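Local coordinates for protein putative agmatine deiminase (Streptococcus mutans, PDB 2EWO) that probably hydrolyses agmatine to N-carbamoylputrescine and ammonia, as an agmatine deiminase of the peptidyl-arginine deiminase family, at residues E22-I27 / T363-A368; C275-P280 / A304-L309; C204-W209 / Q260-K265. All blocks are in the same frame, centred on the assembly; numbering follows the deposited sequence.

Contact 1: E22-I27 / T363-A368; sequences EKQKQI and TQQQPA
The side-chain amide of Gln-24 lies flat against Gln-365, whose CB and CG sit over one face of it. The two side chains cross at about a right angle, and their amide planes are 22° apart. The amide ends of Gln-26 and Gln-366 also meet, with their planes turned 38° from each other. The backbones form a classic beta bulge: Lys-25 and Gln-26 both face Gln-366. The bulge lies where strand 24-29 pairs antiparallel with strand 364-367, the outermost strand of a mixed sheet within this chain. Strands near the two chain ends are joined here, consistent with ring closure in the alpha/beta propeller of this family.

One bond is nearly straight: Gln-366 N donates to Gln-26 O at 3.0 Å, 175° at the hydrogen. Lys-25 N makes a weak bond to Gln-366 O. Ala-368 N reaches Lys-23 O at 3.3 Å. The side chains of Lys-25 and Gln-366 run side by side in the same direction. Gln-365 bends at chi2, and its OE1 accepts a hydrogen bond from Arg-99 NH2. Ile-27 lies on the same face of the sheet as Gln-365 and touches Leu-312 and Val-314 of strand 312-314. Its CG1 is 3.7 Å from Gln-365 CB, while its CG2 rests 3.9 Å from Thr-363 CB.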
ATOM      1  N   GLU A  22      19.133  26.381 -21.352  1.00 10.24           N
ATOM      2  CA  GLU A  22      20.401  25.718 -21.636  1.00 10.00           C
ATOM      3  C   GLU A  22      20.196  24.253 -22.018  1.00 10.00           C
ATOM      4  O   GLU A  22      19.104  23.705 -21.848  1.00 10.00           O
ATOM      5  CB  GLU A  22      21.348  25.844 -20.434  1.00 10.16           C
ATOM      6  CG  GLU A  22      21.753  27.287 -20.131  1.00 10.16           C
ATOM      7  CD  GLU A  22      22.903  27.396 -19.133  1.00 12.63           C
ATOM      8  OE1 GLU A  22      23.940  26.719 -19.332  1.00 13.54           O
ATOM      9  OE2 GLU A  22      22.782  28.173 -18.154  1.00 13.08           O
ATOM     10  N   LYS A  23      21.245  23.630 -22.553  1.00 10.02           N
ATOM     11  CA  LYS A  23      21.174  22.235 -22.980  1.00 10.02           C
ATOM     12  C   LYS A  23      20.859  21.309 -21.814  1.00 10.41           C
ATOM     13  O   LYS A  23      21.399  21.447 -20.705  1.00 10.02           O
ATOM     14  CB  LYS A  23      22.477  21.801 -23.653  1.00 21.60           C
ATOM     15  CG  LYS A  23      22.455  20.369 -24.205  1.00 21.54           C
ATOM     16  CD  LYS A  23      23.819  19.990 -24.815  1.00 20.90           C
ATOM     17  CE  LYS A  23      23.915  18.523 -25.225  1.00 19.35           C
ATOM     18  NZ  LYS A  23      25.301  18.181 -25.669  1.00 18.42           N
ATOM     19  N   GLN A  24      19.984  20.351 -22.088  1.00 10.49           N
ATOM     20  CA  GLN A  24      19.550  19.422 -21.065  1.00 10.02           C
ATOM     21  C   GLN A  24      19.451  17.983 -21.532  1.00 10.12           C
ATOM     22  O   GLN A  24      19.048  17.722 -22.655  1.00 11.22           O
ATOM     23  CB  GLN A  24      18.201  19.884 -20.517  1.00 10.00           C
ATOM     24  CG  GLN A  24      17.125  20.075 -21.555  1.00 10.00           C
ATOM     25  CD  GLN A  24      15.928  20.811 -21.001  1.00 10.00           C
ATOM     26  OE1 GLN A  24      16.041  21.947 -20.527  1.00 10.00           O
ATOM     27  NE2 GLN A  24      14.772  20.170 -21.050  1.00 10.00           N
ATOM     28  N   LYS A  25      19.810  17.056 -20.646  1.00 11.35           N
ATOM     29  CA  LYS A  25      19.784  15.628 -20.932  1.00 10.10           C
ATOM     30  C   LYS A  25      18.401  15.002 -21.062  1.00 10.00           C
ATOM     31  O   LYS A  25      18.204  14.142 -21.916  1.00 10.00           O
ATOM     32  CB  LYS A  25      20.572  14.872 -19.865  1.00 33.04           C
ATOM     33  CG  LYS A  25      20.455  13.359 -19.978  1.00 34.50           C
ATOM     34  CD  LYS A  25      21.397  12.674 -19.016  1.00 36.38           C
ATOM     35  CE  LYS A  25      21.312  11.169 -19.107  1.00 37.18           C
ATOM     36  NZ  LYS A  25      22.472  10.550 -18.389  1.00 38.87           N
ATOM     37  N   GLN A  26      17.450  15.410 -20.224  1.00 10.00           N
ATOM     38  CA  GLN A  26      16.098  14.845 -20.277  1.00 10.00           C
ATOM     39  C   GLN A  26      15.139  15.613 -19.403  1.00 10.00           C
ATOM     40  O   GLN A  26      15.484  16.649 -18.838  1.00 10.00           O
ATOM     41  CB  GLN A  26      16.114  13.400 -19.794  1.00 24.35           C
ATOM     42  CG  GLN A  26      16.776  13.251 -18.431  1.00 25.00           C
ATOM     43  CD  GLN A  26      16.732  11.840 -17.892  1.00 24.61           C
ATOM     44  OE1 GLN A  26      17.575  11.455 -17.075  1.00 24.92           O
ATOM     45  NE2 GLN A  26      15.743  11.061 -18.333  1.00 21.79           N
ATOM     46  N   ILE A  27      13.929  15.084 -19.291  1.00 10.00           N
ATOM     47  CA  ILE A  27      12.919  15.705 -18.459  1.00 10.00           C
ATOM     48  C   ILE A  27      12.221  14.711 -17.557  1.00 10.00           C
ATOM     49  O   ILE A  27      11.877  13.606 -17.969  1.00 10.00           O
ATOM     50  CB  ILE A  27      11.860  16.422 -19.295  1.00 10.00           C
ATOM     51  CG1 ILE A  27      12.440  17.736 -19.813  1.00 10.00           C
ATOM     52  CG2 ILE A  27      10.608  16.687 -18.454  1.00 10.00           C
ATOM     53  CD1 ILE A  27      11.507  18.464 -20.742  1.00 10.00           C
ATOM     54  N   THR A 363       6.616  19.214 -14.851  1.00 10.00           N
ATOM     55  CA  THR A 363       7.892  18.728 -15.414  1.00 10.00           C
ATOM     56  C   THR A 363       9.064  19.280 -14.617  1.00 10.00           C
ATOM     57  O   THR A 363       8.899  20.155 -13.760  1.00 10.00           O
ATOM     58  CB  THR A 363       8.062  19.159 -16.872  1.00 10.07           C
ATOM     59  OG1 THR A 363       8.023  20.572 -16.969  1.00 10.07           O
ATOM     60  CG2 THR A 363       6.980  18.598 -17.794  1.00 10.07           C
ATOM     61  N   GLN A 364      10.211  18.738 -14.938  1.00 10.00           N
ATOM     62  CA  GLN A 364      11.480  19.107 -14.311  1.00 10.00           C
ATOM     63  C   GLN A 364      12.604  18.562 -15.177  1.00 10.00           C
ATOM     64  O   GLN A 364      12.782  17.345 -15.299  1.00 10.00           O
ATOM     65  CB  GLN A 364      11.548  18.499 -12.908  1.00 16.06           C
ATOM     66  CG  GLN A 364      12.896  18.721 -12.224  1.00 15.52           C
ATOM     67  CD  GLN A 364      13.216  20.200 -12.011  1.00 14.98           C
ATOM     68  OE1 GLN A 364      12.454  20.903 -11.349  1.00 16.35           O
ATOM     69  NE2 GLN A 364      14.307  20.720 -12.539  1.00 15.73           N
ATOM     70  N   GLN A 365      13.341  19.470 -15.774  1.00 10.00           N
ATOM     71  CA  GLN A 365      14.422  19.087 -16.683  1.00 10.00           C
ATOM     72  C   GLN A 365      15.764  19.021 -15.951  1.00 10.00           C
ATOM     73  O   GLN A 365      16.007  19.765 -14.987  1.00 10.00           O
ATOM     74  CB  GLN A 365      14.498  20.075 -17.847  1.00 10.00           C
ATOM     75  CG  GLN A 365      15.377  21.289 -17.563  1.00 10.00           C
ATOM     76  CD  GLN A 365      14.817  22.191 -16.462  1.00 10.00           C
ATOM     77  OE1 GLN A 365      13.629  22.122 -16.152  1.00 10.00           O
ATOM     78  NE2 GLN A 365      15.614  23.041 -15.844  1.00 10.00           N
ATOM     79  N   GLN A 366      16.568  18.107 -16.463  1.00 10.00           N
ATOM     80  CA  GLN A 366      17.920  17.823 -15.968  1.00 10.00           C
ATOM     81  C   GLN A 366      18.943  18.316 -17.002  1.00 10.82           C
ATOM     82  O   GLN A 366      18.977  17.830 -18.144  1.00 10.69           O
ATOM     83  CB  GLN A 366      18.056  16.311 -15.750  1.00 12.39           C
ATOM     84  CG  GLN A 366      19.490  15.854 -15.486  1.00 12.47           C
ATOM     85  CD  GLN A 366      19.664  14.341 -15.654  1.00 12.01           C
ATOM     86  OE1 GLN A 366      20.778  13.833 -15.537  1.00 12.10           O
ATOM     87  NE2 GLN A 366      18.619  13.583 -15.930  1.00 10.52           N
ATOM     88  N   PRO A 367      19.795  19.304 -16.661  1.00 10.20           N
ATOM     89  CA  PRO A 367      20.803  19.828 -17.590  1.00 10.20           C
ATOM     90  C   PRO A 367      21.843  18.781 -17.942  1.00 10.20           C
ATOM     91  O   PRO A 367      22.422  18.150 -17.008  1.00 11.03           O
ATOM     92  CB  PRO A 367      21.474  20.935 -16.813  1.00 10.00           C
ATOM     93  CG  PRO A 367      20.848  20.983 -15.427  1.00 10.00           C
ATOM     94  CD  PRO A 367      19.782  19.933 -15.338  1.00 10.00           C
ATOM     95  N   ALA A 368      22.093  18.610 -19.242  1.00 10.00           N
ATOM     96  CA  ALA A 368      23.105  17.633 -19.738  1.00 10.00           C
ATOM     97  C   ALA A 368      24.493  18.009 -19.203  1.00 10.00           C
ATOM     98  O   ALA A 368      24.677  19.077 -18.600  1.00 10.00           O
ATOM     99  CB  ALA A 368      23.140  17.634 -21.265  1.00 60.00           C
TER

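Contact 2: C275-P280 / A304-L309; sequences CVTKEP and AIASYL
Tyr-308 reaches from the 304-309 loop to Cys-275 and Thr-277 in the loop 275-280. Neither segment is regular helix or strand, so this is loop-to-loop packing built round one aromatic ring. The Tyr-308 CB is 3.9 Å from Cys-275 O. With CG anti to the carbonyl carbon of its own residue (chi1 -65°), Tyr-308 CG also lies 3.9 Å from Cys-275 O. Farther out, CD2 meets Cys-275 O at 3.0 Å. That oxygen lies at the ring edge, in the ring plane, where C-H groups point. The sulfur of the same cysteine makes a sulfur-aromatic contact. SG is 4.4 Å from the ring centroid and 43° off the ring normal, an oblique approach. CE2 comes 3.6 Å from Thr-277 N. CZ and OH both touch the methyl of Thr-277, with CG2 to OH at 3.3 Å. The phenol oxygen of the buried Tyr-308 is hydrogen-bonded to Asp-328 OD1, beyond both loops. Thr-277 CG2 also lies 4.2 Å from Ala-306 CB.

The ring also meets Tyr-323, with planes at about 40°, and touches Ala-331 of helix 328-338. Cys-275 packs on that helix too, through Leu-330, Ala-331 and Gln-334.

No hydrogen bond links the two segments. The contact therefore rests on packing round the ring, while the hydroxyl's polar need is met by Asp-328.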
ATOM      1  N   CYS A 275       0.039  36.248 -24.092  1.00 28.74           N
ATOM      2  CA  CYS A 275      -1.371  36.588 -23.969  1.00 27.62           C
ATOM      3  C   CYS A 275      -2.021  35.712 -22.913  1.00 26.97           C
ATOM      4  O   CYS A 275      -1.449  34.705 -22.481  1.00 26.95           O
ATOM      5  CB  CYS A 275      -2.089  36.375 -25.297  1.00 55.00           C
ATOM      6  SG  CYS A 275      -2.267  34.638 -25.741  1.00 55.58           S
ATOM      7  N   VAL A 276      -3.221  36.110 -22.506  1.00 47.21           N
ATOM      8  CA  VAL A 276      -4.000  35.377 -21.518  1.00 47.02           C
ATOM      9  C   VAL A 276      -5.295  34.913 -22.178  1.00 46.97           C
ATOM     10  O   VAL A 276      -5.768  35.536 -23.130  1.00 47.20           O
ATOM     11  CB  VAL A 276      -4.350  36.264 -20.283  1.00 23.47           C
ATOM     12  CG1 VAL A 276      -3.105  36.514 -19.441  1.00 23.31           C
ATOM     13  CG2 VAL A 276      -4.956  37.585 -20.734  1.00 22.84           C
ATOM     14  N   THR A 277      -5.866  33.819 -21.686  1.00 10.00           N
ATOM     15  CA  THR A 277      -7.112  33.320 -22.253  1.00 10.00           C
ATOM     16  C   THR A 277      -8.174  34.424 -22.208  1.00 10.00           C
ATOM     17  O   THR A 277      -8.046  35.389 -21.452  1.00 10.00           O
ATOM     18  CB  THR A 277      -7.622  32.081 -21.479  1.00 12.13           C
ATOM     19  OG1 THR A 277      -7.614  32.354 -20.073  1.00 11.30           O
ATOM     20  CG2 THR A 277      -6.749  30.878 -21.767  1.00 10.26           C
ATOM     21  N   LYS A 278      -9.203  34.293 -23.039  1.00 34.25           N
ATOM     22  CA  LYS A 278     -10.287  35.270 -23.082  1.00 36.29           C
ATOM     23  C   LYS A 278     -11.489  34.612 -22.398  1.00 37.02           C
ATOM     24  O   LYS A 278     -12.499  35.255 -22.114  1.00 36.99           O
ATOM     25  CB  LYS A 278     -10.620  35.634 -24.539  1.00 59.33           C
ATOM     26  CG  LYS A 278     -11.408  36.949 -24.749  1.00 60.00           C
ATOM     27  CD  LYS A 278     -10.540  38.220 -24.632  1.00 60.00           C
ATOM     28  CE  LYS A 278     -10.304  38.655 -23.178  1.00 60.00           C
ATOM     29  NZ  LYS A 278     -11.546  39.090 -22.466  1.00 59.55           N
ATOM     30  N   GLU A 279     -11.350  33.314 -22.137  1.00 33.05           N
ATOM     31  CA  GLU A 279     -12.375  32.514 -21.473  1.00 33.82           C
ATOM     32  C   GLU A 279     -11.723  31.529 -20.511  1.00 34.60           C
ATOM     33  O   GLU A 279     -10.997  30.621 -20.927  1.00 34.69           O
ATOM     34  CB  GLU A 279     -13.202  31.738 -22.490  1.00 60.00           C
ATOM     35  CG  GLU A 279     -14.339  32.531 -23.097  1.00 60.00           C
ATOM     36  CD  GLU A 279     -15.358  32.975 -22.061  1.00 60.00           C
ATOM     37  OE1 GLU A 279     -15.859  32.103 -21.310  1.00 60.00           O
ATOM     38  OE2 GLU A 279     -15.662  34.189 -22.006  1.00 60.00           O
ATOM     39  N   PRO A 280     -11.981  31.693 -19.204  1.00 32.24           N
ATOM     40  CA  PRO A 280     -11.414  30.809 -18.178  1.00 32.24           C
ATOM     41  C   PRO A 280     -11.932  29.367 -18.287  1.00 32.24           C
ATOM     42  O   PRO A 280     -13.087  29.135 -18.657  1.00 32.24           O
ATOM     43  CB  PRO A 280     -11.851  31.482 -16.881  1.00 44.52           C
ATOM     44  CG  PRO A 280     -13.206  32.052 -17.259  1.00 44.52           C
ATOM     45  CD  PRO A 280     -12.917  32.666 -18.610  1.00 44.32           C
ATOM     46  N   ALA A 304     -10.834  27.928 -13.241  1.00 41.85           N
ATOM     47  CA  ALA A 304      -9.519  27.383 -12.927  1.00 41.46           C
ATOM     48  C   ALA A 304      -8.474  28.117 -13.767  1.00 41.59           C
ATOM     49  O   ALA A 304      -8.695  28.393 -14.949  1.00 42.11           O
ATOM     50  CB  ALA A 304      -9.486  25.893 -13.244  1.00 44.11           C
ATOM     51  N   ILE A 305      -7.340  28.431 -13.154  1.00 52.90           N
ATOM     52  CA  ILE A 305      -6.258  29.130 -13.844  1.00 52.96           C
ATOM     53  C   ILE A 305      -5.890  28.437 -15.165  1.00 52.94           C
ATOM     54  O   ILE A 305      -5.961  27.212 -15.277  1.00 53.35           O
ATOM     55  CB  ILE A 305      -4.995  29.188 -12.947  1.00 35.83           C
ATOM     56  CG1 ILE A 305      -5.404  29.462 -11.498  1.00 36.74           C
ATOM     57  CG2 ILE A 305      -4.031  30.268 -13.438  1.00 34.87           C
ATOM     58  CD1 ILE A 305      -6.281  30.691 -11.324  1.00 37.65           C
ATOM     59  N   ALA A 306      -5.512  29.231 -16.165  1.00 45.07           N
ATOM     60  CA  ALA A 306      -5.091  28.725 -17.479  1.00 43.74           C
ATOM     61  C   ALA A 306      -4.143  29.772 -18.079  1.00 43.66           C
ATOM     62  O   ALA A 306      -4.571  30.659 -18.817  1.00 44.93           O
ATOM     63  CB  ALA A 306      -6.302  28.509 -18.389  1.00 22.77           C
ATOM     64  N   SER A 307      -2.856  29.664 -17.748  1.00 10.00           N
ATOM     65  CA  SER A 307      -1.833  30.602 -18.212  1.00 10.00           C
ATOM     66  C   SER A 307      -0.929  29.988 -19.292  1.00 10.00           C
ATOM     67  O   SER A 307      -0.509  28.837 -19.181  1.00 10.00           O
ATOM     68  CB  SER A 307      -0.996  31.057 -17.007  1.00 10.00           C
ATOM     69  OG  SER A 307      -0.029  32.027 -17.353  1.00 10.00           O
ATOM     70  N   TYR A 308      -0.638  30.763 -20.337  1.00 15.35           N
ATOM     71  CA  TYR A 308       0.214  30.291 -21.431  1.00 14.57           C
ATOM     72  C   TYR A 308       1.695  30.404 -21.045  1.00 13.65           C
ATOM     73  O   TYR A 308       2.573  29.872 -21.723  1.00 12.15           O
ATOM     74  CB  TYR A 308      -0.053  31.103 -22.716  1.00 10.00           C
ATOM     75  CG  TYR A 308      -1.444  30.935 -23.300  1.00 10.00           C
ATOM     76  CD1 TYR A 308      -1.834  29.734 -23.894  1.00 10.00           C
ATOM     77  CD2 TYR A 308      -2.387  31.968 -23.219  1.00 10.00           C
ATOM     78  CE1 TYR A 308      -3.132  29.559 -24.390  1.00 10.00           C
ATOM     79  CE2 TYR A 308      -3.689  31.807 -23.710  1.00 10.00           C
ATOM     80  CZ  TYR A 308      -4.056  30.598 -24.293  1.00 10.00           C
ATOM     81  OH  TYR A 308      -5.344  30.421 -24.759  1.00 10.00           O
ATOM     82  N   LEU A 309       1.960  31.098 -19.944  1.00 10.00           N
ATOM     83  CA  LEU A 309       3.318  31.283 -19.470  1.00 10.00           C
ATOM     84  C   LEU A 309       3.829  29.965 -18.887  1.00 10.00           C
ATOM     85  O   LEU A 309       5.023  29.807 -18.605  1.00 10.00           O
ATOM     86  CB  LEU A 309       3.344  32.390 -18.419  1.00 10.36           C
ATOM     87  CG  LEU A 309       4.621  33.231 -18.308  1.00 10.39           C
ATOM     88  CD1 LEU A 309       5.735  32.423 -17.662  1.00 10.00           C
ATOM     89  CD2 LEU A 309       5.030  33.724 -19.694  1.00 10.00           C
TER

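Contact 3: C204-W209 / Q260-K265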
ATOM      1  N   CYS A 204      22.880  33.290  -7.320  1.00 18.59           N
ATOM      2  CA  CYS A 204      22.310  34.493  -7.905  1.00 19.94           C
ATOM      3  C   CYS A 204      22.695  35.700  -7.063  1.00 20.52           C
ATOM      4  O   CYS A 204      22.205  35.863  -5.946  1.00 19.66           O
ATOM      5  CB  CYS A 204      20.782  34.387  -7.965  1.00 13.27           C
ATOM      6  SG  CYS A 204      20.123  33.110  -9.071  1.00 16.22           S
ATOM      7  N   VAL A 205      23.571  36.546  -7.597  1.00 10.00           N
ATOM      8  CA  VAL A 205      24.007  37.736  -6.877  1.00 10.00           C
ATOM      9  C   VAL A 205      22.908  38.806  -6.773  1.00 10.00           C
ATOM     10  O   VAL A 205      23.095  39.833  -6.113  1.00 10.00           O
ATOM     11  CB  VAL A 205      25.294  38.343  -7.519  1.00 21.96           C
ATOM     12  CG1 VAL A 205      26.516  37.506  -7.140  1.00 21.93           C
ATOM     13  CG2 VAL A 205      25.160  38.391  -9.036  1.00 22.34           C
ATOM     14  N   LYS A 206      21.764  38.563  -7.411  1.00 10.22           N
ATOM     15  CA  LYS A 206      20.651  39.510  -7.352  1.00 10.66           C
ATOM     16  C   LYS A 206      19.282  38.853  -7.462  1.00 10.56           C
ATOM     17  O   LYS A 206      19.064  38.000  -8.320  1.00 10.07           O
ATOM     18  CB  LYS A 206      20.769  40.562  -8.452  1.00 10.13           C
ATOM     19  CG  LYS A 206      19.647  41.592  -8.406  1.00 10.13           C
ATOM     20  CD  LYS A 206      19.814  42.650  -9.473  1.00 10.13           C
ATOM     21  CE  LYS A 206      18.795  43.769  -9.306  1.00 10.13           C
ATOM     22  NZ  LYS A 206      18.991  44.822 -10.338  1.00 10.13           N
ATOM     23  N   VAL A 207      18.309  39.339  -6.621  1.00 16.46           N
ATOM     24  CA  VAL A 207      16.972  38.725  -6.642  1.00 17.40           C
ATOM     25  C   VAL A 207      15.910  39.795  -6.942  1.00 16.77           C
ATOM     26  O   VAL A 207      15.744  40.761  -6.183  1.00 16.27           O
ATOM     27  CB  VAL A 207      16.680  38.077  -5.282  1.00 10.24           C
ATOM     28  CG1 VAL A 207      16.971  39.005  -4.099  1.00 10.22           C
ATOM     29  CG2 VAL A 207      15.219  37.651  -5.123  1.00 10.09           C
ATOM     30  N   LEU A 208      15.222  39.583  -8.060  1.00 10.00           N
ATOM     31  CA  LEU A 208      14.138  40.476  -8.538  1.00 10.00           C
ATOM     32  C   LEU A 208      12.815  40.055  -7.897  1.00 10.00           C
ATOM     33  O   LEU A 208      12.359  38.916  -8.054  1.00 10.00           O
ATOM     34  CB  LEU A 208      13.999  40.362 -10.057  1.00 10.89           C
ATOM     35  CG  LEU A 208      14.965  41.267 -10.823  1.00 11.00           C
ATOM     36  CD1 LEU A 208      16.421  41.087 -10.392  1.00 10.73           C
ATOM     37  CD2 LEU A 208      14.944  41.017 -12.332  1.00 11.53           C
ATOM     38  N   TRP A 209      12.200  40.986  -7.192  1.00 10.77           N
ATOM     39  CA  TRP A 209      10.971  40.687  -6.441  1.00 10.32           C
ATOM     40  C   TRP A 209       9.700  41.235  -7.093  1.00 10.00           C
ATOM     41  O   TRP A 209       9.281  42.377  -6.815  1.00 10.00           O
ATOM     42  CB  TRP A 209      11.047  41.292  -5.039  1.00 10.78           C
ATOM     43  CG  TRP A 209      12.113  40.627  -4.166  1.00 11.45           C
ATOM     44  CD1 TRP A 209      13.406  40.959  -4.084  1.00 11.71           C
ATOM     45  CD2 TRP A 209      11.886  39.532  -3.292  1.00 10.84           C
ATOM     46  NE1 TRP A 209      14.009  40.071  -3.138  1.00 12.03           N
ATOM     47  CE2 TRP A 209      13.098  39.245  -2.681  1.00 10.78           C
ATOM     48  CE3 TRP A 209      10.759  38.769  -2.963  1.00 10.78           C
ATOM     49  CZ2 TRP A 209      13.258  38.228  -1.734  1.00 10.78           C
ATOM     50  CZ3 TRP A 209      10.929  37.742  -2.012  1.00 10.78           C
ATOM     51  CH2 TRP A 209      12.121  37.486  -1.426  1.00 10.78           C
ATOM     52  N   GLN A 260      11.078  47.948 -15.805  1.00 10.00           N
ATOM     53  CA  GLN A 260      11.854  48.930 -15.047  1.00 10.00           C
ATOM     54  C   GLN A 260      12.988  48.250 -14.282  1.00 10.00           C
ATOM     55  O   GLN A 260      13.696  48.891 -13.508  1.00 10.00           O
ATOM     56  CB  GLN A 260      10.945  49.653 -14.040  1.00 58.81           C
ATOM     57  CG  GLN A 260       9.999  50.696 -14.635  1.00 59.46           C
ATOM     58  CD  GLN A 260      10.668  52.058 -14.827  1.00 60.00           C
ATOM     59  OE1 GLN A 260      11.099  52.693 -13.861  1.00 60.00           O
ATOM     60  NE2 GLN A 260      10.756  52.508 -16.075  1.00 60.00           N
ATOM     61  N   GLN A 261      13.162  46.953 -14.502  1.00 10.00           N
ATOM     62  CA  GLN A 261      14.188  46.207 -13.788  1.00 10.00           C
ATOM     63  C   GLN A 261      15.352  45.677 -14.613  1.00 10.00           C
ATOM     64  O   GLN A 261      15.182  45.197 -15.738  1.00 10.00           O
ATOM     65  CB  GLN A 261      13.539  45.047 -13.026  1.00 31.95           C
ATOM     66  CG  GLN A 261      12.861  45.469 -11.743  1.00 30.42           C
ATOM     67  CD  GLN A 261      13.856  45.881 -10.675  1.00 30.38           C
ATOM     68  OE1 GLN A 261      13.485  46.470  -9.661  1.00 29.15           O
ATOM     69  NE2 GLN A 261      15.131  45.563 -10.895  1.00 30.47           N
ATOM     70  N   THR A 262      16.539  45.759 -14.019  1.00 10.28           N
ATOM     71  CA  THR A 262      17.772  45.285 -14.640  1.00 10.74           C
ATOM     72  C   THR A 262      18.306  44.055 -13.884  1.00 11.25           C
ATOM     73  O   THR A 262      17.971  43.835 -12.714  1.00 11.25           O
ATOM     74  CB  THR A 262      18.863  46.384 -14.625  1.00 39.19           C
ATOM     75  OG1 THR A 262      20.089  45.843 -15.127  1.00 39.67           O
ATOM     76  CG2 THR A 262      19.095  46.902 -13.204  1.00 37.10           C
ATOM     77  N   ASP A 263      19.140  43.258 -14.547  1.00 10.29           N
ATOM     78  CA  ASP A 263      19.687  42.070 -13.907  1.00 10.16           C
ATOM     79  C   ASP A 263      21.046  42.296 -13.241  1.00 10.82           C
ATOM     80  O   ASP A 263      21.433  43.429 -12.942  1.00 10.07           O
ATOM     81  CB  ASP A 263      19.779  40.908 -14.906  1.00 23.52           C
ATOM     82  CG  ASP A 263      20.577  41.255 -16.142  1.00 22.22           C
ATOM     83  OD1 ASP A 263      21.745  41.692 -16.014  1.00 20.42           O
ATOM     84  OD2 ASP A 263      20.028  41.077 -17.248  1.00 22.12           O
ATOM     85  N   ALA A 264      21.755  41.197 -13.001  1.00 23.91           N
ATOM     86  CA  ALA A 264      23.053  41.250 -12.356  1.00 23.74           C
ATOM     87  C   ALA A 264      24.111  41.873 -13.245  1.00 23.71           C
ATOM     88  O   ALA A 264      24.705  42.890 -12.890  1.00 24.14           O
ATOM     89  CB  ALA A 264      23.484  39.856 -11.946  1.00 46.51           C
ATOM     90  N   LYS A 265      24.352  41.260 -14.398  1.00 18.57           N
ATOM     91  CA  LYS A 265      25.372  41.767 -15.308  1.00 18.86           C
ATOM     92  C   LYS A 265      25.133  43.205 -15.759  1.00 18.86           C
ATOM     93  O   LYS A 265      26.037  43.848 -16.300  1.00 18.86           O
ATOM     94  CB  LYS A 265      25.528  40.830 -16.512  1.00 19.27           C
ATOM     95  CG  LYS A 265      26.217  39.520 -16.148  1.00 19.61           C
ATOM     96  CD  LYS A 265      26.760  38.782 -17.368  1.00 19.64           C
ATOM     97  CE  LYS A 265      27.581  37.550 -16.951  1.00 19.64           C
ATOM     98  NZ  LYS A 265      28.271  36.845 -18.084  1.00 19.14           N
TER
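Lys-206 makes the one hydrogen bond of this contact. Its NZ donates to the backbone oxygen of Thr-262 at 2.8 Å. The C=O...N angle is 130°, and the nitrogen stands above the carbonyl plane, 49° out of it. CG is anti to the backbone N (chi1 -179°), and the rest of the chain is extended. The lysine thus leaves strand 206-210 at full length and crosses Thr-262 at about a right angle.

Van der Waals contacts lie beside this bond and at the ends of the contact. Thr-262 CG2 lies 3.5 Å from Lys-206 NZ. Lys-206 CD is 3.9 Å from Asp-263 O. Val-205 CG2 meets Ala-264 CB at 3.7 Å, an apolar touch at one end of the contact. Toward the other end, Leu-208 CD1 approaches Thr-262 O at 3.9 Å, and its CG is 4.3 Å from Gln-261 NE2.

Backbone hydrogen bonds between the two segments are absent, although their touching parts run in nearly opposite directions. The strand instead bonds along strand 172-176, where Val-173 pairs with Lys-206. Side chains of the strand reach the backbone and side chains of the loop that follows helix 248-259. Ala-264 N also bonds to Thr-172 OG1, which ties the loop to the same sheet.

Across the two segments the ammonium group meets a neutral carbonyl. Asp-263 starts away from the strand and makes a salt bridge with Arg-267, while Thr-262 OG1 bonds to Gly-266 O. The lysine link is therefore a charge-dipole interaction, with Lys-206 presumably protonated.

Overall arrangement
None of the three contacts touches another. Their centres are 24 to 27 Å apart. Contact 1 closes the longest loop, joining strands 24-29 and 364-367 near the two chain ends. Contacts 2 and 3 are nested inside it, in series along the chain: contact 3 closes before contact 2 opens. Contacts 1 and 2 lie on opposite sides of the chain's centre. Contact 3 borders the separate three-stranded sheet that ends in strand 206-210. Contact 2 joins loops near helix 328-338. The outer pairing is consistent with closing the ring of the propeller fold of this family. The other two join segments nearer in sequence, in different parts of the fold.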